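Local coordinates for yeast glycogen phosphorylase (Saccharomyces cerevisiae, PDB 1YGP), which belongs to the carbohydrate phosphorylases, two-domain enzymes of the GT-B clan, and carries pyridoxal-5'-phosphate in a pocket within each chain, at residues H814-Y818 / L819-D823. Numbering follows the deposited sequence.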
ATOM      1  N   HIS A 814     -10.183  -9.555  48.582  1.00 29.89           N
ATOM      2  CA  HIS A 814     -10.102 -10.794  47.808  1.00 34.83           C
ATOM      3  C   HIS A 814      -8.697 -11.362  47.909  1.00 35.33           C
ATOM      4  O   HIS A 814      -7.929 -11.543  46.964  1.00 39.82           O
ATOM      5  CB  HIS A 814     -10.505 -10.521  46.350  1.00 36.71           C
ATOM      6  CG  HIS A 814     -11.950 -10.097  46.330  1.00 39.58           C
ATOM      7  ND1 HIS A 814     -12.431  -8.859  46.334  1.00 43.55           N
ATOM      8  CD2 HIS A 814     -13.009 -10.958  46.426  1.00 44.92           C
ATOM      9  CE1 HIS A 814     -13.733  -8.917  46.439  1.00 43.33           C
ATOM     10  NE2 HIS A 814     -14.066 -10.185  46.494  1.00 49.83           N
ATOM     11  N   GLY A 815      -8.335 -11.544  49.167  1.00 33.81           N
ATOM     12  CA  GLY A 815      -7.078 -12.147  49.543  1.00 32.43           C
ATOM     13  C   GLY A 815      -5.801 -11.493  49.048  1.00 28.55           C
ATOM     14  O   GLY A 815      -4.764 -12.109  49.299  1.00 29.79           O
ATOM     15  N   ASP A 816      -5.801 -10.313  48.414  1.00 24.16           N
ATOM     16  CA  ASP A 816      -4.612  -9.662  47.898  1.00 23.40           C
ATOM     17  C   ASP A 816      -3.572 -10.644  47.343  1.00 25.13           C
ATOM     18  O   ASP A 816      -2.429 -10.784  47.817  1.00 24.85           O
ATOM     19  CB  ASP A 816      -4.027  -8.794  49.012  1.00 26.06           C
ATOM     20  CG  ASP A 816      -2.728  -8.057  48.679  1.00 31.36           C
ATOM     21  OD1 ASP A 816      -2.640  -7.323  47.693  1.00 32.78           O
ATOM     22  OD2 ASP A 816      -1.773  -8.253  49.416  1.00 35.52           O
ATOM     23  N   TYR A 817      -4.014 -11.346  46.295  1.00 21.94           N
ATOM     24  CA  TYR A 817      -3.199 -12.322  45.603  1.00 15.31           C
ATOM     25  C   TYR A 817      -1.837 -11.820  45.121  1.00 15.02           C
ATOM     26  O   TYR A 817      -0.970 -12.643  44.904  1.00 16.97           O
ATOM     27  CB  TYR A 817      -4.007 -12.840  44.440  1.00 14.07           C
ATOM     28  CG  TYR A 817      -3.415 -14.056  43.739  1.00 23.89           C
ATOM     29  CD1 TYR A 817      -3.482 -15.322  44.336  1.00 26.09           C
ATOM     30  CD2 TYR A 817      -2.828 -13.912  42.480  1.00 25.40           C
ATOM     31  CE1 TYR A 817      -2.974 -16.447  43.678  1.00 28.86           C
ATOM     32  CE2 TYR A 817      -2.317 -15.031  41.820  1.00 32.92           C
ATOM     33  CZ  TYR A 817      -2.396 -16.293  42.417  1.00 34.21           C
ATOM     34  OH  TYR A 817      -1.941 -17.399  41.722  1.00 37.39           O
ATOM     35  N   TYR A 818      -1.520 -10.541  44.910  1.00 15.39           N
ATOM     36  CA  TYR A 818      -0.193 -10.164  44.431  1.00 14.59           C
ATOM     37  C   TYR A 818       0.672  -9.565  45.517  1.00 19.24           C
ATOM     38  O   TYR A 818       1.642  -8.844  45.242  1.00 25.19           O
ATOM     39  CB  TYR A 818      -0.317  -9.168  43.299  1.00 14.10           C
ATOM     40  CG  TYR A 818      -1.071  -9.780  42.146  1.00 14.17           C
ATOM     41  CD1 TYR A 818      -0.443 -10.725  41.349  1.00 11.59           C
ATOM     42  CD2 TYR A 818      -2.404  -9.432  41.932  1.00 15.76           C
ATOM     43  CE1 TYR A 818      -1.169 -11.326  40.331  1.00 15.83           C
ATOM     44  CE2 TYR A 818      -3.132 -10.038  40.912  1.00 12.84           C
ATOM     45  CZ  TYR A 818      -2.500 -10.977  40.121  1.00 14.73           C
ATOM     46  OH  TYR A 818      -3.185 -11.552  39.078  1.00 23.88           O
ATOM     47  N   LEU A 819       0.281  -9.798  46.776  1.00 17.16           N
ATOM     48  CA  LEU A 819       1.039  -9.376  47.939  1.00 10.66           C
ATOM     49  C   LEU A 819       1.403  -7.893  48.025  1.00 10.27           C
ATOM     50  O   LEU A 819       2.490  -7.522  48.486  1.00 13.81           O
ATOM     51  CB  LEU A 819       2.322 -10.233  48.034  1.00  9.22           C
ATOM     52  CG  LEU A 819       2.319 -11.701  48.487  1.00  9.85           C
ATOM     53  CD1 LEU A 819       1.356 -12.530  47.666  1.00  6.70           C
ATOM     54  CD2 LEU A 819       3.724 -12.288  48.283  1.00  6.90           C
ATOM     55  N   VAL A 820       0.476  -7.000  47.679  1.00  7.79           N
ATOM     56  CA  VAL A 820       0.753  -5.573  47.826  1.00 13.03           C
ATOM     57  C   VAL A 820       0.913  -5.207  49.309  1.00 17.31           C
ATOM     58  O   VAL A 820       1.882  -4.548  49.692  1.00 15.24           O
ATOM     59  CB  VAL A 820      -0.388  -4.726  47.187  1.00  9.89           C
ATOM     60  CG1 VAL A 820      -0.246  -3.231  47.490  1.00  3.13           C
ATOM     61  CG2 VAL A 820      -0.297  -4.884  45.673  1.00  8.27           C
ATOM     62  N   SER A 821       0.002  -5.685  50.166  1.00 21.21           N
ATOM     63  CA  SER A 821       0.029  -5.397  51.589  1.00 23.76           C
ATOM     64  C   SER A 821       1.338  -5.818  52.242  1.00 26.85           C
ATOM     65  O   SER A 821       1.946  -5.076  53.029  1.00 26.70           O
ATOM     66  CB  SER A 821      -1.099  -6.127  52.306  1.00 26.44           C
ATOM     67  OG  SER A 821      -2.125  -6.670  51.464  1.00 23.95           O
ATOM     68  N   ASP A 822       1.794  -6.994  51.791  1.00 26.63           N
ATOM     69  CA  ASP A 822       2.961  -7.624  52.393  1.00 31.15           C
ATOM     70  C   ASP A 822       4.233  -6.848  52.121  1.00 31.41           C
ATOM     71  O   ASP A 822       5.043  -6.576  53.019  1.00 33.61           O
ATOM     72  CB  ASP A 822       3.096  -9.046  51.864  1.00 33.66           C
ATOM     73  CG  ASP A 822       1.806  -9.829  52.097  1.00 40.59           C
ATOM     74  OD1 ASP A 822       1.581 -10.321  53.206  1.00 43.59           O
ATOM     75  OD2 ASP A 822       1.011  -9.924  51.167  1.00 41.52           O
ATOM     76  N   ASP A 823       4.348  -6.407  50.868  1.00 27.07           N
ATOM     77  CA  ASP A 823       5.542  -5.698  50.481  1.00 22.23           C
ATOM     78  C   ASP A 823       5.463  -4.200  50.694  1.00 21.03           C
ATOM     79  O   ASP A 823       6.514  -3.551  50.624  1.00 21.11           O
ATOM     80  CB  ASP A 823       5.844  -6.044  49.011  1.00 16.86           C
ATOM     81  CG  ASP A 823       6.139  -7.518  48.758  1.00 17.64           C
ATOM     82  OD1 ASP A 823       6.401  -8.286  49.685  1.00 18.53           O
ATOM     83  OD2 ASP A 823       6.126  -7.920  47.610  1.00 17.60           O
TER
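Asp816 turns its carboxylate toward the first residues of helix 820-840, meeting Val820 and Ser821, a worked example of an acidic side chain from the preceding turn binding the first N-H groups of a helix. With CG anti to the backbone N (chi1 178°), the side chain extends from the turn to these N-H groups. OD1 takes Val820 N at 3.1 Å through its syn lone pair, while OD2 accepts twice, from Ser821 N at 3.2 Å and from the hydroxyl Ser821 OG at 2.6 Å. Both serine donors come in from the same face of the carboxylate, the hydroxyl steeply (72° out of the plane), and the three bonds together limit the rotation of the group. Val820 crosses the aspartate at about a right angle, its CB 3.5 Å from Asp816 OD1. Asp822 OD2 lies 3.7 Å from Asp816 OD2; if both are ionised, the approach is probably eased by the amino end of the helix and by the donors on Asp816. A type I turn from Asp816 to Leu819 is closed by Leu819 N bonded to Asp816 O at 3.1 Å, and Leu819 is the N-cap residue. The Leu819 side chain packs against Leu769 and Arg770 of helix 763-775. Asp816 and Val820 rest on Ile811 of helix 805-813, and Val820 also meets Phe620 of helix 615-634, so the turn joins helices 805-813 and 820-840 amid these neighbours.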